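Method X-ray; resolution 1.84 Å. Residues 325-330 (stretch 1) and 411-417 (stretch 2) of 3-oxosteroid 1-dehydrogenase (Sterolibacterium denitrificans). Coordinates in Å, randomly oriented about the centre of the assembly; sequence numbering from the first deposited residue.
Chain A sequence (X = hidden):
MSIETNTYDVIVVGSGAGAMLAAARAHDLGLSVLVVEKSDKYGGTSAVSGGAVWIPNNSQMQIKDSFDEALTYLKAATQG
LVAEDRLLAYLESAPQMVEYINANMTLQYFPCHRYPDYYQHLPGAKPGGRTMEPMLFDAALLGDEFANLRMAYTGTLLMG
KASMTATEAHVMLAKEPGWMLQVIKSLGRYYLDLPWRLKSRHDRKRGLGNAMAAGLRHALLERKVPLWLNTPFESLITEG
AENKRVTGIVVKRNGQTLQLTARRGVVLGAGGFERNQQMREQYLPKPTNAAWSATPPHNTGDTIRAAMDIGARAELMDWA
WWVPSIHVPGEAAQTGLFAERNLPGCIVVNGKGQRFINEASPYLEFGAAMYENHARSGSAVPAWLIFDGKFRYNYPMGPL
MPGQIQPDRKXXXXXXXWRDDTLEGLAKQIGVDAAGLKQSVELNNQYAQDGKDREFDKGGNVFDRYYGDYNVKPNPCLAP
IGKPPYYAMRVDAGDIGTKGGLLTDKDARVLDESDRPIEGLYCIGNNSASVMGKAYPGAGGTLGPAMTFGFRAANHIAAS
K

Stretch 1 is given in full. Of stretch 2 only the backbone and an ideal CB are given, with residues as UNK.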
# COMPACT_ATOMS: atom_id res chain seq x y z
N SER A 325 5.19 -9.78 -6.35
CA SER A 325 3.76 -10.14 -6.54
C SER A 325 3.62 -11.48 -7.27
O SER A 325 4.56 -11.88 -7.99
CB SER A 325 2.98 -9.06 -7.26
OG SER A 325 3.34 -9.06 -8.64
N ILE A 326 2.45 -12.09 -7.09
CA ILE A 326 2.12 -13.48 -7.54
C ILE A 326 0.85 -13.45 -8.40
O ILE A 326 -0.22 -12.98 -7.93
CB ILE A 326 1.87 -14.40 -6.32
CG1 ILE A 326 3.07 -14.45 -5.36
CG2 ILE A 326 1.44 -15.80 -6.75
CD1 ILE A 326 4.33 -14.93 -5.96
N HIS A 327 0.96 -14.06 -9.57
CA HIS A 327 -0.17 -14.24 -10.50
C HIS A 327 -1.11 -15.29 -9.88
O HIS A 327 -0.61 -16.37 -9.44
CB HIS A 327 0.32 -14.68 -11.87
CG HIS A 327 -0.78 -15.21 -12.72
ND1 HIS A 327 -1.74 -14.40 -13.28
CD2 HIS A 327 -1.09 -16.48 -13.06
CE1 HIS A 327 -2.61 -15.16 -13.92
NE2 HIS A 327 -2.23 -16.44 -13.80
N VAL A 328 -2.37 -14.95 -9.80
CA VAL A 328 -3.47 -15.89 -9.45
C VAL A 328 -4.43 -15.98 -10.61
O VAL A 328 -5.08 -14.99 -10.95
CB VAL A 328 -4.19 -15.47 -8.17
CG1 VAL A 328 -5.27 -16.47 -7.80
CG2 VAL A 328 -3.19 -15.31 -7.04
N PRO A 329 -4.63 -17.18 -11.18
CA PRO A 329 -5.59 -17.34 -12.30
C PRO A 329 -6.97 -16.77 -11.94
O PRO A 329 -7.47 -16.97 -10.87
CB PRO A 329 -5.63 -18.85 -12.55
CG PRO A 329 -4.27 -19.33 -12.04
CD PRO A 329 -3.95 -18.44 -10.85
N GLY A 330 -7.55 -16.03 -12.88
CA GLY A 330 -8.90 -15.51 -12.70
C GLY A 330 -8.91 -14.22 -11.91
O GLY A 330 -9.98 -13.64 -11.83
N UNK A 411 -5.55 -27.18 -10.12
CA UNK A 411 -5.74 -26.07 -11.08
C UNK A 411 -4.61 -25.04 -10.94
O UNK A 411 -4.38 -24.25 -11.90
CB UNK A 411 -7.10 -25.39 -10.86
N UNK A 412 -3.91 -25.03 -9.80
CA UNK A 412 -2.84 -24.03 -9.52
C UNK A 412 -1.45 -24.56 -9.87
O UNK A 412 -0.51 -23.76 -9.88
CB UNK A 412 -2.87 -23.62 -8.05
N UNK A 413 -1.32 -25.86 -10.13
CA UNK A 413 0.00 -26.45 -10.45
C UNK A 413 0.52 -25.84 -11.77
O UNK A 413 -0.23 -25.79 -12.73
CB UNK A 413 -0.10 -27.97 -10.56
N UNK A 414 1.74 -25.32 -11.76
CA UNK A 414 2.39 -24.62 -12.88
C UNK A 414 1.79 -23.25 -13.12
O UNK A 414 2.22 -22.60 -14.10
CB UNK A 414 2.29 -25.45 -14.16
N UNK A 415 0.86 -22.78 -12.29
CA UNK A 415 0.28 -21.41 -12.44
C UNK A 415 0.60 -20.54 -11.20
O UNK A 415 1.15 -19.43 -11.39
CB UNK A 415 -1.23 -21.49 -12.64
N UNK A 416 0.29 -21.04 -10.01
CA UNK A 416 0.56 -20.33 -8.70
C UNK A 416 1.80 -20.95 -8.04
O UNK A 416 2.58 -20.24 -7.39
CB UNK A 416 -0.64 -20.43 -7.75
N UNK A 417 2.05 -22.24 -8.23
CA UNK A 417 3.24 -22.89 -7.63
C UNK A 417 3.70 -24.03 -8.54
O UNK A 417 2.86 -24.61 -9.25
CB UNK A 417 2.93 -23.42 -6.23

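Stretch 1 offers position 411 almost nothing. Its CA-to-CB bond runs sideways with no atom of stretch 1 within 5.5 Å of the ideal CB, so many residues would do; the deposited one is Ala 411, whose methyl makes no contact.

At position 412 the ideal CB again lies clear of stretch 1 and its bond points sideways. A small side chain would leave the contact unmade, whereas a long or broad apolar one could reach Val 328 and Pro 329, and one with a donor could also exploit the carbonyl of Pro 329. The residue is Trp 412. With chi1 at -85° its indole reaches across to lie obliquely against both neighbours: Trp 412 CZ2 is 4.1 Å from Val 328 CG1, and Trp 412 CD1 is 4.1 Å from Pro 329 CD. The ring nitrogen is served by a water that donates to Pro 329 O at 2.7 Å and accepts from Trp 412 NE1 at 2.9 Å, so the aromatic surface packs without stranding its polar atom.

Position 413 points into space that stretch 1 does not reach, and sets no demand; it is Leu 413. Position 414 has phi of 72°, which favours glycine, though asparagine or aspartate could also adopt it; Gly 414 is found. Its N donates to the O of residue 417 at 2.8 Å, helping to close the turn.

At position 415 the ideal CB sits 3.8 Å from Pro 329 CG, but stretch 1 offers no carboxylate to pair with. An aliphatic stem suits the proline, and the end is left free. Lys 415 fits: its CB keeps that contact, while the chain leads its amine away. One water lies 2.6 Å from Lys 415 O and 2.7 Å from His 327 O, within hydrogen-bonding reach of both, bridging carbonyls that cannot hydrogen-bond to each other.

Position 416 has its ideal CB 4.4 Å from His 327 O, 5.0 Å from Pro 329 CD and 5.2 Å from Ile 326 CG2. That space suits a compact aliphatic side chain, with valine or isoleucine both plausible. Val 416 places CG2 3.4 Å from Pro 329 CD and 3.6 Å from His 327 O, and CG1 4.5 Å from Ile 326 CG2, so its two methyls meet different neighbours. Its N donates to Trp 412 O at 2.8 Å, fixing the loop that presents it.

Position 417 points sideways, with no stretch 1 atom near its ideal CB, so this contact cannot choose its residue. It is Tyr 417.

Stretch 2 (411-417) AWLGKVY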
# COMPACT_ATOMS: atom_id res chain seq x y z
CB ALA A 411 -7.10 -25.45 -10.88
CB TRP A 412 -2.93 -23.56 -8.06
CG TRP A 412 -3.90 -22.44 -7.87
CD1 TRP A 412 -4.74 -21.90 -8.80
CD2 TRP A 412 -4.20 -21.79 -6.63
NE1 TRP A 412 -5.52 -20.94 -8.22
CE2 TRP A 412 -5.21 -20.85 -6.89
CE3 TRP A 412 -3.70 -21.93 -5.33
CZ2 TRP A 412 -5.72 -20.03 -5.88
CZ3 TRP A 412 -4.19 -21.11 -4.34
CH2 TRP A 412 -5.19 -20.17 -4.62
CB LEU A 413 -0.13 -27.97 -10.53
CG LEU A 413 1.17 -28.73 -10.73
CD1 LEU A 413 2.05 -28.62 -9.47
CD2 LEU A 413 0.86 -30.21 -11.05
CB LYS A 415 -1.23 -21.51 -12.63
CG LYS A 415 -1.70 -22.51 -13.68
CD LYS A 415 -1.31 -22.15 -15.08
CE LYS A 415 -1.89 -23.13 -16.09
NZ LYS A 415 -1.47 -22.73 -17.45
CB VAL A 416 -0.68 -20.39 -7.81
CG1 VAL A 416 -0.36 -19.90 -6.40
CG2 VAL A 416 -1.85 -19.64 -8.40
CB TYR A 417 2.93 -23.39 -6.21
CG TYR A 417 1.94 -24.52 -6.21
CD1 TYR A 417 0.59 -24.29 -6.27
CD2 TYR A 417 2.39 -25.84 -6.27
CE1 TYR A 417 -0.32 -25.33 -6.39
CE2 TYR A 417 1.49 -26.88 -6.37
CZ TYR A 417 0.13 -26.64 -6.45
OH TYR A 417 -0.77 -27.69 -6.56
O HOH W 1 1.88 -17.25 -10.15
O HOH W 2 -7.53 -19.10 -9.24
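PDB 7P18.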